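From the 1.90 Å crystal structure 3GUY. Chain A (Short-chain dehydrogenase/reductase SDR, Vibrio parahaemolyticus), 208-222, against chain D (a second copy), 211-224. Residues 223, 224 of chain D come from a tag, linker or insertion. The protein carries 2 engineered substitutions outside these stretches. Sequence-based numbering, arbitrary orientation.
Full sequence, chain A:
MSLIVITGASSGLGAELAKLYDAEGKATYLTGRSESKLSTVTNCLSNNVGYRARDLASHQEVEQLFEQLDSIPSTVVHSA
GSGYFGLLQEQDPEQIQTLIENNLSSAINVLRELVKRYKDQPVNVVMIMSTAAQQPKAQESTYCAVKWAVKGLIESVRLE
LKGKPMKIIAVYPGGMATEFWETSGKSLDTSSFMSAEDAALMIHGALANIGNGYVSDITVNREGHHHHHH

Chain A, residues 208-222: ANIGNGYVSDITVNR
Chain D (211-224) GNGYVSDITVNREG

Two beta bulges, one in each copy, interrupt an otherwise regular antiparallel pairing of strand 213-221 of chain A with strand 214-222 of chain D. The register slips by one between Val A215 and Asp A217 and again between Thr A219 and Val A220, so Ser A216 and Ser D216 lie opposite no single partner. Their phi/psi values (-96/-24 and -87/-24) depart from the extended conformation, and CA-to-CB points toward the other strand. With chi1 p, Ser A216 OG lies 2.9 Å from Asn D221 OD1 and 2.6 Å from Asp A217 OD2; Ser D216 OG repeats this at 3.0 Å from Asn A221 OD1 and 2.9 Å from Asp D217 OD2. Which acceptor takes each hydroxyl proton is open.

The strand axes approach to 4.5 Å at 144°. Ile A218 faces Ile D218 at the centre, CA-CA 4.6 Å. Around it run the backbone bonds Thr D219 N to Asp A217 O (2.8 Å), Thr A219 N to Asp D217 O (2.9 Å), Ser A216 N to Thr D219 O (2.9 Å) and Ser D216 N to Thr A219 O (2.9 Å). Farther out, Tyr A214 and Asn D221 exchange N-to-O bonds of 2.9 Å each way; Asn A221 N to Tyr D214 O is 3.0 Å, its reciprocal from Tyr D214 N to Asn A221 O 2.8 Å.

Valines (chi1 t) and isoleucines share one face, where their branched apolar side chains are buried: Ile A218 CG2 meets Ile D218 CG1 at 3.7 Å, Val A215 CG2 meets Val D220 CG2 at 4.0 Å. The other carries Tyr, Asp, Thr and Asn. Tyr D214 (chi1 p, chi2 108°) presents its ring edge to Arg A222 O, CE2-O 3.4 Å.

A type II' turn, Ile A210 to Gly A213, places Asn A212 O 2.8 Å from N of tag-derived Glu D223, which donates a hydrogen bond. The stretches bury 1097 Å² together.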

# COMPACT_ATOMS: atom_id res chain seq x y z
N ALA A 208 8.41 -21.99 4.96
CA ALA A 208 8.03 -23.36 4.64
C ALA A 208 7.64 -23.48 3.17
O ALA A 208 7.12 -22.54 2.55
CB ALA A 208 6.84 -23.81 5.53
N ASN A 209 7.87 -24.66 2.61
CA ASN A 209 7.39 -25.01 1.27
C ASN A 209 6.78 -26.40 1.42
O ASN A 209 7.51 -27.37 1.58
CB ASN A 209 8.52 -25.04 0.26
CG ASN A 209 9.27 -23.69 0.14
OD1 ASN A 209 10.13 -23.34 0.99
ND2 ASN A 209 8.97 -22.95 -0.94
N ILE A 210 5.44 -26.47 1.46
CA ILE A 210 4.69 -27.73 1.65
C ILE A 210 3.72 -27.96 0.48
O ILE A 210 2.88 -27.11 0.16
CB ILE A 210 3.90 -27.70 2.96
CG1 ILE A 210 4.87 -27.61 4.14
CG2 ILE A 210 2.94 -28.92 3.05
CD1 ILE A 210 4.20 -27.75 5.47
N GLY A 211 3.86 -29.10 -0.18
CA GLY A 211 3.02 -29.43 -1.32
C GLY A 211 3.05 -28.41 -2.43
O GLY A 211 4.10 -28.06 -2.94
N ASN A 212 1.89 -27.90 -2.82
CA ASN A 212 1.81 -26.95 -3.94
C ASN A 212 2.07 -25.46 -3.57
O ASN A 212 1.81 -24.55 -4.37
CB ASN A 212 0.42 -27.06 -4.57
CG ASN A 212 0.35 -26.47 -5.95
OD1 ASN A 212 1.38 -26.11 -6.54
ND2 ASN A 212 -0.87 -26.37 -6.49
N GLY A 213 2.57 -25.21 -2.37
CA GLY A 213 2.57 -23.83 -1.86
C GLY A 213 3.74 -23.50 -0.95
O GLY A 213 4.49 -24.38 -0.56
N TYR A 214 3.88 -22.22 -0.64
CA TYR A 214 5.01 -21.74 0.12
C TYR A 214 4.63 -20.46 0.86
O TYR A 214 3.71 -19.76 0.46
CB TYR A 214 6.23 -21.51 -0.82
CG TYR A 214 6.12 -20.32 -1.72
CD1 TYR A 214 6.89 -19.20 -1.51
CD2 TYR A 214 5.24 -20.32 -2.79
CE1 TYR A 214 6.77 -18.12 -2.31
CE2 TYR A 214 5.14 -19.23 -3.62
CZ TYR A 214 5.90 -18.15 -3.37
OH TYR A 214 5.80 -17.07 -4.17
N VAL A 215 5.34 -20.18 1.94
CA VAL A 215 5.23 -18.92 2.66
C VAL A 215 6.03 -17.85 1.92
O VAL A 215 7.25 -17.95 1.86
CB VAL A 215 5.74 -19.07 4.08
CG1 VAL A 215 5.81 -17.69 4.81
CG2 VAL A 215 4.85 -20.13 4.79
N SER A 216 5.32 -16.86 1.36
CA SER A 216 5.94 -15.86 0.45
C SER A 216 6.34 -14.57 1.14
O SER A 216 7.21 -13.88 0.70
CB SER A 216 5.01 -15.57 -0.71
OG SER A 216 3.75 -15.02 -0.30
N ASP A 217 5.72 -14.27 2.25
CA ASP A 217 5.98 -13.02 2.96
C ASP A 217 5.62 -13.27 4.42
O ASP A 217 4.54 -13.83 4.72
CB ASP A 217 5.10 -11.85 2.44
CG ASP A 217 5.07 -11.74 0.88
OD1 ASP A 217 5.77 -10.84 0.36
OD2 ASP A 217 4.38 -12.56 0.17
N ILE A 218 6.46 -12.78 5.30
CA ILE A 218 6.23 -12.85 6.75
C ILE A 218 6.70 -11.61 7.40
O ILE A 218 7.67 -10.99 6.98
CB ILE A 218 6.92 -14.05 7.51
CG1 ILE A 218 8.42 -14.05 7.37
CG2 ILE A 218 6.35 -15.34 7.06
CD1 ILE A 218 9.12 -15.04 8.34
N THR A 219 6.00 -11.23 8.44
CA THR A 219 6.35 -10.12 9.27
C THR A 219 6.42 -10.64 10.68
O THR A 219 5.50 -11.30 11.14
CB THR A 219 5.29 -8.99 9.21
OG1 THR A 219 5.14 -8.57 7.87
CG2 THR A 219 5.69 -7.79 10.11
N VAL A 220 7.52 -10.30 11.34
CA VAL A 220 7.84 -10.76 12.69
C VAL A 220 8.05 -9.57 13.61
O VAL A 220 8.78 -8.60 13.29
CB VAL A 220 9.10 -11.66 12.67
CG1 VAL A 220 9.44 -12.17 14.05
CG2 VAL A 220 8.85 -12.86 11.72
N ASN A 221 7.39 -9.66 14.78
CA ASN A 221 7.40 -8.63 15.80
C ASN A 221 7.57 -9.22 17.23
O ASN A 221 7.47 -10.42 17.45
CB ASN A 221 6.08 -7.80 15.74
CG ASN A 221 6.11 -6.73 14.66
OD1 ASN A 221 5.38 -6.82 13.67
ND2 ASN A 221 7.00 -5.75 14.82
N ARG A 222 7.79 -8.36 18.21
CA ARG A 222 8.08 -8.88 19.57
C ARG A 222 6.78 -9.27 20.28
O ARG A 222 5.87 -8.46 20.28
CB ARG A 222 8.91 -7.86 20.34
CG ARG A 222 8.80 -8.00 21.85
CD ARG A 222 10.15 -8.18 22.55
NE ARG A 222 10.08 -9.34 23.44
CZ ARG A 222 10.72 -9.47 24.60
NH1 ARG A 222 10.56 -10.57 25.32
NH2 ARG A 222 11.50 -8.51 25.06
N GLY D 211 9.04 -18.66 21.04
CA GLY D 211 9.97 -17.65 21.61
C GLY D 211 9.30 -16.31 21.85
O GLY D 211 8.08 -16.23 21.92
N ASN D 212 10.12 -15.26 21.99
CA ASN D 212 9.67 -13.91 22.27
C ASN D 212 9.37 -13.08 20.98
O ASN D 212 8.97 -11.91 21.06
CB ASN D 212 10.70 -13.18 23.15
N GLY D 213 9.59 -13.66 19.81
CA GLY D 213 9.10 -13.10 18.54
C GLY D 213 7.82 -13.83 18.16
O GLY D 213 7.66 -15.01 18.53
N TYR D 214 6.90 -13.17 17.45
CA TYR D 214 5.75 -13.88 16.86
C TYR D 214 5.51 -13.41 15.40
O TYR D 214 6.00 -12.36 15.00
CB TYR D 214 4.48 -13.73 17.70
CG TYR D 214 3.85 -12.38 17.56
CD1 TYR D 214 2.66 -12.20 16.85
CD2 TYR D 214 4.45 -11.27 18.10
CE1 TYR D 214 2.11 -10.96 16.68
CE2 TYR D 214 3.88 -10.03 17.96
CZ TYR D 214 2.71 -9.88 17.26
OH TYR D 214 2.17 -8.64 17.12
N VAL D 215 4.81 -14.24 14.62
CA VAL D 215 4.50 -13.91 13.23
C VAL D 215 3.19 -13.12 13.30
O VAL D 215 2.13 -13.70 13.61
CB VAL D 215 4.29 -15.14 12.38
CG1 VAL D 215 3.63 -14.76 11.02
CG2 VAL D 215 5.65 -15.92 12.24
N SER D 216 3.28 -11.83 12.99
CA SER D 216 2.10 -10.92 12.99
C SER D 216 1.34 -10.91 11.67
O SER D 216 0.17 -10.60 11.62
CB SER D 216 2.53 -9.51 13.39
OG SER D 216 3.55 -8.97 12.58
N ASP D 217 2.01 -11.27 10.58
CA ASP D 217 1.42 -11.20 9.25
C ASP D 217 2.09 -12.27 8.40
O ASP D 217 3.31 -12.34 8.37
CB ASP D 217 1.64 -9.80 8.60
CG ASP D 217 1.18 -8.60 9.49
OD1 ASP D 217 -0.01 -8.19 9.31
OD2 ASP D 217 1.95 -8.06 10.36
N ILE D 218 1.30 -13.07 7.72
CA ILE D 218 1.84 -14.08 6.87
C ILE D 218 1.04 -14.23 5.55
O ILE D 218 -0.22 -14.14 5.52
CB ILE D 218 1.95 -15.44 7.65
CG1 ILE D 218 2.81 -16.44 6.88
CG2 ILE D 218 0.59 -15.99 7.96
CD1 ILE D 218 3.18 -17.75 7.68
N THR D 219 1.77 -14.39 4.45
CA THR D 219 1.18 -14.61 3.15
C THR D 219 1.64 -16.00 2.66
O THR D 219 2.80 -16.36 2.73
CB THR D 219 1.57 -13.52 2.11
OG1 THR D 219 1.15 -12.28 2.56
CG2 THR D 219 0.91 -13.77 0.72
N VAL D 220 0.73 -16.77 2.15
CA VAL D 220 1.04 -18.12 1.71
C VAL D 220 0.44 -18.17 0.32
O VAL D 220 -0.65 -17.67 0.11
CB VAL D 220 0.47 -19.15 2.75
CG1 VAL D 220 0.79 -20.51 2.42
CG2 VAL D 220 1.09 -18.90 4.13
N ASN D 221 1.18 -18.73 -0.64
CA ASN D 221 0.78 -18.70 -2.04
C ASN D 221 1.06 -20.05 -2.68
O ASN D 221 1.96 -20.79 -2.25
CB ASN D 221 1.59 -17.66 -2.81
CG ASN D 221 0.96 -16.29 -2.78
OD1 ASN D 221 1.49 -15.36 -2.15
ND2 ASN D 221 -0.14 -16.14 -3.46
N ARG D 222 0.30 -20.37 -3.70
CA ARG D 222 0.61 -21.55 -4.48
C ARG D 222 1.85 -21.22 -5.32
O ARG D 222 2.03 -20.10 -5.75
CB ARG D 222 -0.57 -22.02 -5.36
CG ARG D 222 -0.43 -21.71 -6.83
CD ARG D 222 -1.40 -22.50 -7.73
NE ARG D 222 -2.02 -21.57 -8.68
CZ ARG D 222 -1.37 -20.91 -9.65
NH1 ARG D 222 -0.07 -21.10 -9.85
NH2 ARG D 222 -2.03 -20.07 -10.44
N GLU D 223 2.71 -22.20 -5.55
CA GLU D 223 3.76 -22.05 -6.55
C GLU D 223 3.26 -22.55 -7.90
O GLU D 223 2.58 -23.59 -7.98
CB GLU D 223 5.04 -22.80 -6.16
CG GLU D 223 4.89 -23.93 -5.10
CD GLU D 223 6.21 -24.58 -4.76
OE1 GLU D 223 6.59 -24.68 -3.56
OE2 GLU D 223 6.89 -24.99 -5.72
N GLY D 224 3.59 -21.83 -8.96
CA GLY D 224 3.24 -22.30 -10.32
C GLY D 224 3.62 -21.33 -11.42
O GLY D 224 4.15 -21.75 -12.45